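Local coordinates for GH18329p (Drosophila melanogaster, PDB 5YGB), which acts in piRNA-guided transposon repression, probably by recruiting Piwi proteins, whose N-terminal tail its extended Tudor domain binds, at residues Q59-V64 against D108-L112; A74-D78 against A178-A182; F127-V131 against I205-I210; Y94-G99 against R120-V124. The protein carries 1 engineered substitution. Where two conformers were deposited one is given. Residue numbers count along the deposited sequence, not the author numbering.

Interaction 1: residues Q59-V64 against D108-L112; sequences QIVAAV and DICEL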
loop_
_atom_site.group_PDB
_atom_site.type_symbol
_atom_site.label_atom_id
_atom_site.label_comp_id
_atom_site.label_asym_id
_atom_site.label_seq_id
_atom_site.Cartn_x
_atom_site.Cartn_y
_atom_site.Cartn_z
ATOM N N GLN A 59 -4.248 4.565 -15.643
ATOM C CA GLN A 59 -3.469 3.551 -16.343
ATOM C C GLN A 59 -2.710 2.673 -15.352
ATOM O O GLN A 59 -2.165 3.173 -14.369
ATOM C CB GLN A 59 -2.500 4.220 -17.312
ATOM C CG GLN A 59 -1.830 3.287 -18.321
ATOM C CD GLN A 59 -0.877 4.044 -19.236
ATOM O OE1 GLN A 59 -0.731 5.257 -19.124
ATOM N NE2 GLN A 59 -0.213 3.325 -20.138
ATOM N N ILE A 60 -2.681 1.371 -15.615
ATOM C CA ILE A 60 -1.888 0.445 -14.816
ATOM C C ILE A 60 -0.601 0.170 -15.565
ATOM O O ILE A 60 -0.615 -0.261 -16.724
ATOM C CB ILE A 60 -2.641 -0.857 -14.541
ATOM C CG1 ILE A 60 -4.017 -0.578 -13.926
ATOM C CG2 ILE A 60 -1.849 -1.736 -13.606
ATOM C CD1 ILE A 60 -3.990 0.229 -12.635
ATOM N N VAL A 61 0.515 0.424 -14.898
ATOM C CA VAL A 61 1.837 0.376 -15.514
ATOM C C VAL A 61 2.798 -0.478 -14.690
ATOM O O VAL A 61 2.443 -0.973 -13.608
ATOM C CB VAL A 61 2.422 1.806 -15.683
ATOM C CG1 VAL A 61 1.529 2.655 -16.576
ATOM C CG2 VAL A 61 2.582 2.486 -14.324
ATOM N N ALA A 62 4.004 -0.674 -15.219
ATOM C CA ALA A 62 5.116 -1.265 -14.485
ATOM C C ALA A 62 6.078 -0.152 -14.115
ATOM O O ALA A 62 6.361 0.702 -14.953
ATOM C CB ALA A 62 5.820 -2.326 -15.324
ATOM N N ALA A 63 6.581 -0.142 -12.886
ATOM C CA ALA A 63 7.512 0.908 -12.485
ATOM C C ALA A 63 8.588 0.373 -11.584
ATOM O O ALA A 63 8.329 -0.473 -10.707
ATOM C CB ALA A 63 6.766 2.038 -11.780
ATOM N N VAL A 64 9.795 0.892 -11.768
ATOM C CA VAL A 64 10.891 0.510 -10.892
ATOM C C VAL A 64 10.989 1.523 -9.764
ATOM O O VAL A 64 10.934 2.737 -9.987
ATOM C CB VAL A 64 12.246 0.394 -11.648
ATOM C CG1 VAL A 64 12.630 1.704 -12.329
ATOM C CG2 VAL A 64 13.348 -0.067 -10.701
ATOM N N ASP A 108 11.332 5.812 -15.597
ATOM C CA ASP A 108 11.335 4.625 -14.749
ATOM C C ASP A 108 10.048 3.795 -14.856
ATOM O O ASP A 108 9.771 2.950 -13.996
ATOM C CB ASP A 108 11.548 5.027 -13.286
ATOM C CG ASP A 108 12.961 5.501 -13.009
ATOM O OD1 ASP A 108 13.852 5.210 -13.826
ATOM O OD2 ASP A 108 13.175 6.153 -11.967
ATOM N N ILE A 109 9.272 4.033 -15.909
ATOM C CA ILE A 109 7.960 3.417 -16.075
ATOM C C ILE A 109 7.871 2.743 -17.444
ATOM O O ILE A 109 8.432 3.250 -18.419
ATOM C CB ILE A 109 6.847 4.471 -15.939
ATOM C CG1 ILE A 109 6.953 5.146 -14.568
ATOM C CG2 ILE A 109 5.480 3.856 -16.149
ATOM C CD1 ILE A 109 6.061 6.384 -14.401
ATOM N N CYS A 110 7.199 1.596 -17.510
ATOM C CA CYS A 110 6.867 0.926 -18.771
ATOM C C CYS A 110 5.403 0.529 -18.772
ATOM O O CYS A 110 4.777 0.432 -17.718
ATOM C CB CYS A 110 7.707 -0.338 -18.991
ATOM S SG CYS A 110 9.449 -0.081 -19.247
ATOM N N GLU A 111 4.854 0.260 -19.948
ATOM C CA GLU A 111 3.570 -0.417 -20.004
ATOM C C GLU A 111 3.677 -1.794 -19.348
ATOM O O GLU A 111 4.741 -2.425 -19.370
ATOM C CB GLU A 111 3.100 -0.551 -21.453
ATOM C CG GLU A 111 2.797 0.793 -22.092
ATOM C CD GLU A 111 2.320 0.698 -23.527
ATOM O OE1 GLU A 111 1.709 1.672 -24.014
ATOM O OE2 GLU A 111 2.569 -0.337 -24.176
ATOM N N LEU A 112 2.577 -2.262 -18.774
ATOM C CA LEU A 112 2.551 -3.559 -18.101
ATOM C C LEU A 112 2.197 -4.680 -19.079
ATOM O O LEU A 112 1.141 -4.620 -19.725
ATOM C CB LEU A 112 1.546 -3.522 -16.945
ATOM C CG LEU A 112 1.526 -4.759 -16.051
ATOM C CD1 LEU A 112 2.822 -4.874 -15.271
ATOM C CD2 LEU A 112 0.331 -4.699 -15.097
HETATM O O HOH W 1 1.710 4.044 -22.578
HETATM O O HOH W 2 0.434 -0.272 -19.222
HETATM O O HOH W 3 12.139 5.128 -9.448
#
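Strand 60-64 and strand 109-111 run antiparallel, their axes at 144° and 4.6 Å apart at the closest point. Ala62 and Cys110 form a hydrogen-bonded pair, with Ala62 N to Cys110 O and Cys110 N to Ala62 O both 2.8 Å; Val64 N to Asp108 O (3.0 Å) carries the pairing past the non-hydrogen-bonded couple Ala63-Ile109. Beyond these direct bonds, one water links Ile60 O to Leu112 N, and another joins Val64 O to Asp108 OD2. On one face, Ala63 CB meets Ile109 CG1 at 4.2 Å and Val61 CG2 meets Ile109 CG2 at 3.7 Å, a small aliphatic group that continues onto Leu93. The other face carries Ala62 and Cys110, covered by Tyr41 of helix 25-41. Leu112 reaches back to place CD1 3.9 Å from Ala62 CB and CD2 4.0 Å from Ile60 CG2. The short last strand of the Tudor sheet, 109-111, returning to pair with its first, 60-65, is characteristic of the strongly bent, SH3-like β-barrel of Tudor domains.

Interaction 2: residues A74-D78 against A178-A182; sequences AEIVD and AVSAA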
loop_
_atom_site.group_PDB
_atom_site.type_symbol
_atom_site.label_atom_id
_atom_site.label_comp_id
_atom_site.label_asym_id
_atom_site.label_seq_id
_atom_site.Cartn_x
_atom_site.Cartn_y
_atom_site.Cartn_z
ATOM N N ALA A 74 1.729 -0.589 -10.799
ATOM C CA ALA A 74 1.360 0.704 -10.259
ATOM C C ALA A 74 0.229 1.335 -11.047
ATOM O O ALA A 74 0.095 1.116 -12.253
ATOM C CB ALA A 74 2.578 1.635 -10.223
ATOM N N GLU A 75 -0.582 2.127 -10.357
ATOM C CA GLU A 75 -1.676 2.886 -10.941
ATOM C C GLU A 75 -1.286 4.359 -11.008
ATOM O O GLU A 75 -0.844 4.939 -10.011
ATOM C CB GLU A 75 -2.945 2.685 -10.099
ATOM C CG GLU A 75 -4.125 3.553 -10.497
ATOM C CD GLU A 75 -5.281 3.456 -9.520
ATOM O OE1 GLU A 75 -5.202 2.678 -8.543
ATOM O OE2 GLU A 75 -6.280 4.162 -9.739
ATOM N N ILE A 76 -1.427 4.972 -12.176
ATOM C CA ILE A 76 -1.190 6.408 -12.274
ATOM C C ILE A 76 -2.345 7.160 -11.616
ATOM O O ILE A 76 -3.512 7.026 -12.021
ATOM C CB ILE A 76 -1.024 6.849 -13.737
ATOM C CG1 ILE A 76 0.176 6.135 -14.374
ATOM C CG2 ILE A 76 -0.875 8.386 -13.829
ATOM C CD1 ILE A 76 0.479 6.574 -15.802
ATOM N N VAL A 77 -2.043 7.927 -10.574
ATOM C CA VAL A 77 -3.113 8.673 -9.922
ATOM C C VAL A 77 -3.037 10.171 -10.202
ATOM O O VAL A 77 -4.015 10.884 -9.967
ATOM C CB VAL A 77 -3.144 8.414 -8.406
ATOM C CG1 VAL A 77 -3.417 6.927 -8.147
ATOM C CG2 VAL A 77 -1.862 8.842 -7.759
ATOM N N ASP A 78 -1.911 10.652 -10.730
ATOM C CA ASP A 78 -1.804 12.059 -11.117
ATOM C C ASP A 78 -0.615 12.221 -12.047
ATOM O O ASP A 78 0.324 11.417 -12.024
ATOM C CB ASP A 78 -1.667 12.970 -9.877
ATOM C CG ASP A 78 -2.231 14.374 -10.096
ATOM O OD1 ASP A 78 -2.616 14.721 -11.233
ATOM O OD2 ASP A 78 -2.290 15.131 -9.100
ATOM N N ALA A 178 -4.204 13.142 -4.379
ATOM C CA ALA A 178 -4.522 12.147 -5.395
ATOM C C ALA A 178 -4.457 10.742 -4.814
ATOM O O ALA A 178 -3.480 10.375 -4.157
ATOM C CB ALA A 178 -3.578 12.276 -6.582
ATOM N N VAL A 179 -5.501 9.960 -5.063
ATOM C CA VAL A 179 -5.583 8.601 -4.536
ATOM C C VAL A 179 -6.045 7.640 -5.622
ATOM O O VAL A 179 -6.407 8.058 -6.717
ATOM C CB VAL A 179 -6.549 8.512 -3.336
ATOM C CG1 VAL A 179 -5.961 9.224 -2.121
ATOM C CG2 VAL A 179 -7.904 9.080 -3.710
ATOM N N SER A 180 -6.029 6.353 -5.303
ATOM C CA SER A 180 -6.461 5.319 -6.232
ATOM C C SER A 180 -7.904 5.505 -6.713
ATOM O O SER A 180 -8.758 6.034 -5.984
ATOM C CB SER A 180 -6.324 3.949 -5.575
ATOM O OG SER A 180 -6.867 2.953 -6.414
ATOM N N ALA A 181 -8.186 5.046 -7.926
ATOM C CA ALA A 181 -9.556 5.063 -8.426
ATOM C C ALA A 181 -10.436 4.142 -7.583
ATOM O O ALA A 181 -11.656 4.286 -7.565
ATOM C CB ALA A 181 -9.603 4.651 -9.884
ATOM N N ALA A 182 -9.818 3.199 -6.883
ATOM C CA ALA A 182 -10.569 2.291 -6.031
ATOM C C ALA A 182 -10.849 2.907 -4.662
ATOM O O ALA A 182 -11.533 2.303 -3.838
ATOM C CB ALA A 182 -9.827 0.975 -5.875
#
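The carboxylate of Glu75 receives two hydrogen bonds from the loop 178-182, one at each oxygen: Ser180 OG donates to Glu75 OE1 (2.7 Å) and the backbone N of Ala181 to Glu75 OE2 (2.8 Å). Ser180 OG also accepts from Ala182 N at 3.0 Å, forming an ST turn that folds the chain back just where it meets the acid. With chi1 and chi2 both t, the Glu75 side chain is extended and spans the gap between strand and loop. The contact joins the two halves of an extended Tudor domain: strand 70-81 is central to the Tudor β-sheet, whereas the loop connects strands 162-171 and 188-195 of the OB-fold barrel, the staphylococcal-nuclease-like half. Further along the strand, polar contact gives way to van der Waals packing. Val77 CG2 is 4.0 Å from Ala178 CB, and Val77 CG1 lies 3.5 Å from Val179 O. At this point Val77 and Asp78 both face Asp92 in a classic β bulge, and both direct their CA-to-CB bonds toward the loop. Ala178 CB accordingly touches the pair, at 3.7 Å from Val77 O and 3.9 Å from Asp78 CB, while the CA-to-CB bond of Val179 points away from the strand.

Interaction 3: residues F127-V131 against I205-I210; sequences FLANV and IADLMI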
loop_
_atom_site.group_PDB
_atom_site.type_symbol
_atom_site.label_atom_id
_atom_site.label_comp_id
_atom_site.label_asym_id
_atom_site.label_seq_id
_atom_site.Cartn_x
_atom_site.Cartn_y
_atom_site.Cartn_z
ATOM N N PHE A 127 -8.215 0.781 8.285
ATOM C CA PHE A 127 -7.888 1.501 9.509
ATOM C C PHE A 127 -7.968 0.550 10.701
ATOM O O PHE A 127 -8.605 -0.503 10.623
ATOM C CB PHE A 127 -8.809 2.734 9.692
ATOM C CG PHE A 127 -10.257 2.413 10.016
ATOM C CD1 PHE A 127 -11.160 2.113 9.005
ATOM C CD2 PHE A 127 -10.724 2.483 11.320
ATOM C CE1 PHE A 127 -12.494 1.853 9.290
ATOM C CE2 PHE A 127 -12.057 2.224 11.607
ATOM C CZ PHE A 127 -12.938 1.911 10.586
ATOM N N LEU A 128 -7.286 0.906 11.781
ATOM C CA LEU A 128 -7.338 0.109 12.999
ATOM C C LEU A 128 -8.603 0.479 13.751
ATOM O O LEU A 128 -8.775 1.630 14.130
ATOM C CB LEU A 128 -6.103 0.343 13.875
ATOM C CG LEU A 128 -5.895 -0.621 15.045
ATOM C CD1 LEU A 128 -5.609 -2.023 14.509
ATOM C CD2 LEU A 128 -4.759 -0.125 15.939
ATOM N N ALA A 129 -9.498 -0.484 13.944
ATOM C CA ALA A 129 -10.768 -0.206 14.616
ATOM C C ALA A 129 -10.596 0.174 16.086
ATOM O O ALA A 129 -9.649 -0.247 16.751
ATOM C CB ALA A 129 -11.688 -1.406 14.494
ATOM N N ASN A 130 -11.524 0.999 16.563
ATOM C CA ASN A 130 -11.697 1.293 17.993
ATOM C C ASN A 130 -10.570 2.100 18.636
ATOM O O ASN A 130 -10.392 2.057 19.858
ATOM C CB ASN A 130 -11.908 -0.011 18.771
ATOM C CG ASN A 130 -13.105 -0.806 18.263
ATOM O OD1 ASN A 130 -14.189 -0.251 18.064
ATOM N ND2 ASN A 130 -12.912 -2.101 18.045
ATOM N N VAL A 131 -9.825 2.851 17.828
ATOM C CA VAL A 131 -8.824 3.781 18.347
ATOM C C VAL A 131 -8.939 5.174 17.734
ATOM O O VAL A 131 -9.461 5.353 16.628
ATOM C CB VAL A 131 -7.373 3.288 18.102
ATOM C CG1 VAL A 131 -7.142 1.926 18.727
ATOM C CG2 VAL A 131 -7.047 3.271 16.606
ATOM N N ILE A 205 -3.524 -5.286 18.916
ATOM C CA ILE A 205 -2.649 -4.136 18.740
ATOM C C ILE A 205 -3.333 -2.828 19.180
ATOM O O ILE A 205 -2.689 -1.970 19.771
ATOM C CB ILE A 205 -2.148 -4.066 17.272
ATOM C CG1 ILE A 205 -1.090 -5.158 17.071
ATOM C CG2 ILE A 205 -1.568 -2.694 16.944
ATOM C CD1 ILE A 205 -0.481 -5.215 15.685
ATOM N N ALA A 206 -4.636 -2.694 18.941
ATOM C CA ALA A 206 -5.390 -1.544 19.442
ATOM C C ALA A 206 -5.282 -1.445 20.961
ATOM O O ALA A 206 -5.051 -0.364 21.512
ATOM C CB ALA A 206 -6.849 -1.640 19.031
ATOM N N ASP A 207 -5.448 -2.573 21.646
ATOM C CA ASP A 207 -5.417 -2.550 23.101
ATOM C C ASP A 207 -4.004 -2.307 23.619
ATOM O O ASP A 207 -3.835 -1.649 24.653
ATOM C CB ASP A 207 -6.001 -3.843 23.669
ATOM C CG ASP A 207 -7.519 -3.884 23.562
ATOM O OD1 ASP A 207 -8.134 -2.802 23.464
ATOM O OD2 ASP A 207 -8.097 -4.988 23.566
ATOM N N LEU A 208 -2.993 -2.810 22.919
ATOM C CA LEU A 208 -1.613 -2.488 23.271
ATOM C C LEU A 208 -1.347 -0.985 23.130
ATOM O O LEU A 208 -0.737 -0.373 24.009
ATOM C CB LEU A 208 -0.637 -3.285 22.411
ATOM C CG LEU A 208 -0.549 -4.772 22.727
ATOM C CD1 LEU A 208 0.271 -5.486 21.662
ATOM C CD2 LEU A 208 0.064 -4.991 24.108
ATOM N N MET A 209 -1.816 -0.382 22.043
ATOM C CA MET A 209 -1.586 1.043 21.855
ATOM C C MET A 209 -2.317 1.886 22.897
ATOM O O MET A 209 -1.751 2.845 23.406
ATOM C CB MET A 209 -1.985 1.469 20.449
ATOM C CG MET A 209 -1.089 0.869 19.377
ATOM S SD MET A 209 -1.362 1.587 17.752
ATOM C CE MET A 209 -0.827 3.284 18.002
ATOM N N ILE A 210 -3.548 1.511 23.241
ATOM C CA ILE A 210 -4.317 2.248 24.236
ATOM C C ILE A 210 -3.694 2.101 25.621
ATOM O O ILE A 210 -3.466 3.096 26.308
ATOM C CB ILE A 210 -5.788 1.772 24.273
ATOM C CG1 ILE A 210 -6.485 2.159 22.969
ATOM C CG2 ILE A 210 -6.523 2.402 25.451
ATOM C CD1 ILE A 210 -7.859 1.507 22.774
#
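Leu128 is the main projection from segment 127-131. Its CD2 methyl settles against the helix in a shallow hollow made by Ile205, Ala206 and Met209, lying 4.2 Å from Ile205 CG2, 3.8 Å from Ala206 CA and 4.2 Å from Met209 SD. Ala206, with the smallest side chain on this side of the helix, lets the chain come close: its CB fits between the two larger residues of the other segment, 4.0 Å from Leu128 CD2 and 3.6 Å from Val131 CG1, with Ala129 O at 3.9 Å. The helix 205-211 follows strand 188-195 and packs on the chain leaving strand 124-128, so the contact covers part of the OB-fold barrel in the nuclease-like half of the extended Tudor domain. Between Leu128 and Val131 the backbone turns at Asn130, whose positive phi of 69° lies in the left-handed region, and the CA-to-CB bonds of Leu128 and Val131 both point toward the helix. One turn after Ala206, Ile210 extends its CD1 over this bend, 3.9 Å from Asn130 O and 4.1 Å from Val131 CG1. No hydrogen bond crosses between the segments. Helix 144-154 adds another wall: Phe150 touches both Leu128 and Met209, and Leu153 meets Ile205 and Met209.

Interaction 4: residues Y94-G99 against R120-V124; sequences YFVDYG and RFQAV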
loop_
_atom_site.group_PDB
_atom_site.type_symbol
_atom_site.label_atom_id
_atom_site.label_comp_id
_atom_site.label_asym_id
_atom_site.label_seq_id
_atom_site.Cartn_x
_atom_site.Cartn_y
_atom_site.Cartn_z
ATOM N N TYR A 94 0.482 4.935 -7.484
ATOM C CA TYR A 94 0.021 4.147 -6.345
ATOM C C TYR A 94 0.416 2.691 -6.605
ATOM O O TYR A 94 0.033 2.112 -7.625
ATOM C CB TYR A 94 -1.497 4.314 -6.162
ATOM C CG TYR A 94 -2.101 3.310 -5.210
ATOM C CD1 TYR A 94 -1.823 3.369 -3.851
ATOM C CD2 TYR A 94 -2.944 2.297 -5.666
ATOM C CE1 TYR A 94 -2.361 2.443 -2.974
ATOM C CE2 TYR A 94 -3.488 1.373 -4.795
ATOM C CZ TYR A 94 -3.178 1.449 -3.453
ATOM O OH TYR A 94 -3.701 0.506 -2.584
ATOM N N PHE A 95 1.203 2.096 -5.712
ATOM C CA PHE A 95 1.707 0.735 -5.915
ATOM C C PHE A 95 0.644 -0.255 -5.441
ATOM O O PHE A 95 0.499 -0.522 -4.251
ATOM C CB PHE A 95 3.064 0.569 -5.215
ATOM C CG PHE A 95 4.166 1.302 -5.928
ATOM C CD1 PHE A 95 4.327 2.666 -5.773
ATOM C CD2 PHE A 95 4.985 0.642 -6.819
ATOM C CE1 PHE A 95 5.322 3.342 -6.457
ATOM C CE2 PHE A 95 5.980 1.314 -7.505
ATOM C CZ PHE A 95 6.145 2.665 -7.320
ATOM N N VAL A 96 -0.115 -0.799 -6.396
ATOM C CA VAL A 96 -1.372 -1.476 -6.118
ATOM C C VAL A 96 -1.221 -2.741 -5.269
ATOM O O VAL A 96 -2.181 -3.164 -4.632
ATOM C CB VAL A 96 -2.125 -1.834 -7.442
ATOM C CG1 VAL A 96 -2.438 -0.579 -8.242
ATOM C CG2 VAL A 96 -1.333 -2.823 -8.289
ATOM N N ASP A 97 -0.042 -3.353 -5.250
ATOM C CA ASP A 97 0.140 -4.570 -4.474
ATOM C C ASP A 97 0.671 -4.302 -3.072
ATOM O O ASP A 97 0.658 -5.215 -2.250
ATOM C CB ASP A 97 1.059 -5.540 -5.217
ATOM C CG ASP A 97 0.429 -6.037 -6.485
ATOM O OD1 ASP A 97 -0.775 -6.396 -6.442
ATOM O OD2 ASP A 97 1.115 -6.056 -7.528
ATOM N N TYR A 98 1.114 -3.073 -2.786
ATOM C CA TYR A 98 1.765 -2.774 -1.497
ATOM C C TYR A 98 1.139 -1.617 -0.733
ATOM O O TYR A 98 1.087 -1.644 0.502
ATOM C CB TYR A 98 3.253 -2.490 -1.729
ATOM C CG TYR A 98 4.020 -3.737 -2.071
ATOM C CD1 TYR A 98 4.031 -4.250 -3.372
ATOM C CD2 TYR A 98 4.703 -4.438 -1.093
ATOM C CE1 TYR A 98 4.712 -5.412 -3.673
ATOM C CE2 TYR A 98 5.390 -5.583 -1.387
ATOM C CZ TYR A 98 5.391 -6.075 -2.668
ATOM O OH TYR A 98 6.083 -7.232 -2.936
ATOM N N GLY A 99 0.663 -0.595 -1.437
ATOM C CA GLY A 99 -0.004 0.523 -0.785
ATOM C C GLY A 99 0.763 1.835 -0.802
ATOM O O GLY A 99 0.175 2.896 -0.570
ATOM N N ARG A 120 -4.992 -10.592 -8.619
ATOM C CA ARG A 120 -5.728 -9.583 -7.856
ATOM C C ARG A 120 -4.776 -8.522 -7.292
ATOM O O ARG A 120 -3.690 -8.857 -6.824
ATOM C CB ARG A 120 -6.510 -10.290 -6.726
ATOM C CG ARG A 120 -7.011 -9.410 -5.586
ATOM C CD ARG A 120 -7.763 -10.192 -4.477
ATOM N NE ARG A 120 -7.941 -9.300 -3.336
ATOM C CZ ARG A 120 -7.097 -9.232 -2.311
ATOM N NH1 ARG A 120 -6.045 -10.041 -2.257
ATOM N NH2 ARG A 120 -7.306 -8.366 -1.331
ATOM N N PHE A 121 -5.147 -7.243 -7.354
ATOM C CA PHE A 121 -4.324 -6.217 -6.714
ATOM C C PHE A 121 -4.252 -6.544 -5.214
ATOM O O PHE A 121 -5.283 -6.729 -4.547
ATOM C CB PHE A 121 -4.885 -4.810 -6.953
ATOM C CG PHE A 121 -4.784 -4.329 -8.388
ATOM C CD1 PHE A 121 -4.142 -5.077 -9.365
ATOM C CD2 PHE A 121 -5.312 -3.099 -8.742
ATOM C CE1 PHE A 121 -4.059 -4.611 -10.678
ATOM C CE2 PHE A 121 -5.218 -2.627 -10.053
ATOM C CZ PHE A 121 -4.598 -3.384 -11.007
ATOM N N GLN A 122 -3.044 -6.638 -4.672
ATOM C CA GLN A 122 -2.874 -7.308 -3.385
ATOM C C GLN A 122 -3.058 -6.450 -2.134
ATOM O O GLN A 122 -3.268 -7.002 -1.050
ATOM C CB GLN A 122 -1.488 -7.972 -3.353
ATOM C CG GLN A 122 -1.378 -9.159 -4.300
ATOM C CD GLN A 122 -2.262 -10.292 -3.844
ATOM O OE1 GLN A 122 -2.093 -10.821 -2.745
ATOM N NE2 GLN A 122 -3.234 -10.644 -4.666
ATOM N N ALA A 123 -2.967 -5.127 -2.242
ATOM C CA ALA A 123 -3.036 -4.281 -1.054
ATOM C C ALA A 123 -4.440 -3.785 -0.793
ATOM O O ALA A 123 -5.108 -3.291 -1.708
ATOM C CB ALA A 123 -2.080 -3.086 -1.179
ATOM N N VAL A 124 -4.894 -3.923 0.449
ATOM C CA VAL A 124 -6.175 -3.353 0.858
ATOM C C VAL A 124 -5.965 -2.315 1.946
ATOM O O VAL A 124 -5.381 -2.610 3.005
ATOM C CB VAL A 124 -7.143 -4.420 1.366
ATOM C CG1 VAL A 124 -8.436 -3.763 1.839
ATOM C CG2 VAL A 124 -7.449 -5.430 0.267
HETATM O O HOH W 4 -4.441 -1.818 -3.829
#
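The carbonyl of Arg120 braces its own segment, accepting from Gln122 NE2 (2.8 Å); its guanidinium is bonded to Gln26. Next, Phe121 presents a ring face to Val96 in a CH-pi contact, Val96 CG2 standing 3.8 Å from the ring centroid and only 13° off the normal. At Gln122 the backbone N donates to Asp97 OD1 at 2.9 Å, the same oxygen that forms a salt bridge with Arg73, so one carboxylate ties strand 70-81 to this connection. The junction is where the extended Tudor domain passes from its Tudor sheet to its nuclease-like OB barrel: segment 94-99 runs from the end of strand 89-95 into the turn that follows, and segment 120-124 leads into barrel strand 124-128. Ala123 follows, its N bonding to Val96 O at 3.2 Å. Its CB points into the turn, 3.6 Å from both Asp97 C and Tyr98 C and 3.7 Å from Gly99 N; that turn is itself tightened by Tyr98 N and Gly99 N, both donating to Phe95 O. A water accepts from Tyr94 OH (2.7 Å) and donates to Val96 O (2.8 Å) and Ala123 O (2.7 Å). Val124 then pairs by its backbone with Val20.

How the interactions relate
Interactions 1, 2 and 4 share the Tudor sheet, where strands 60-65, 70-81 and 89-95 are successive neighbours. Their centres lie 11 to 14 Å apart and they touch directly: Val61 N meets Ala74 O at 2.8 Å, and Ile60 CD1 packs on Phe121 CZ at 4.0 Å. Interaction 3 stands apart in the OB barrel, its centre about 36 Å from that of interaction 1. Along the sequence, the segments of interaction 1 alternate with those of 2 and 4; interaction 3 opens after 1 and 4 close, alternating with 2. Segment 120-124 leads into barrel strand 124-128, and loop 178-182 returns from barrel to sheet. Interactions 2 and 4 thus both bridge the halves of the extended Tudor domain, which binds the Piwi N-terminus.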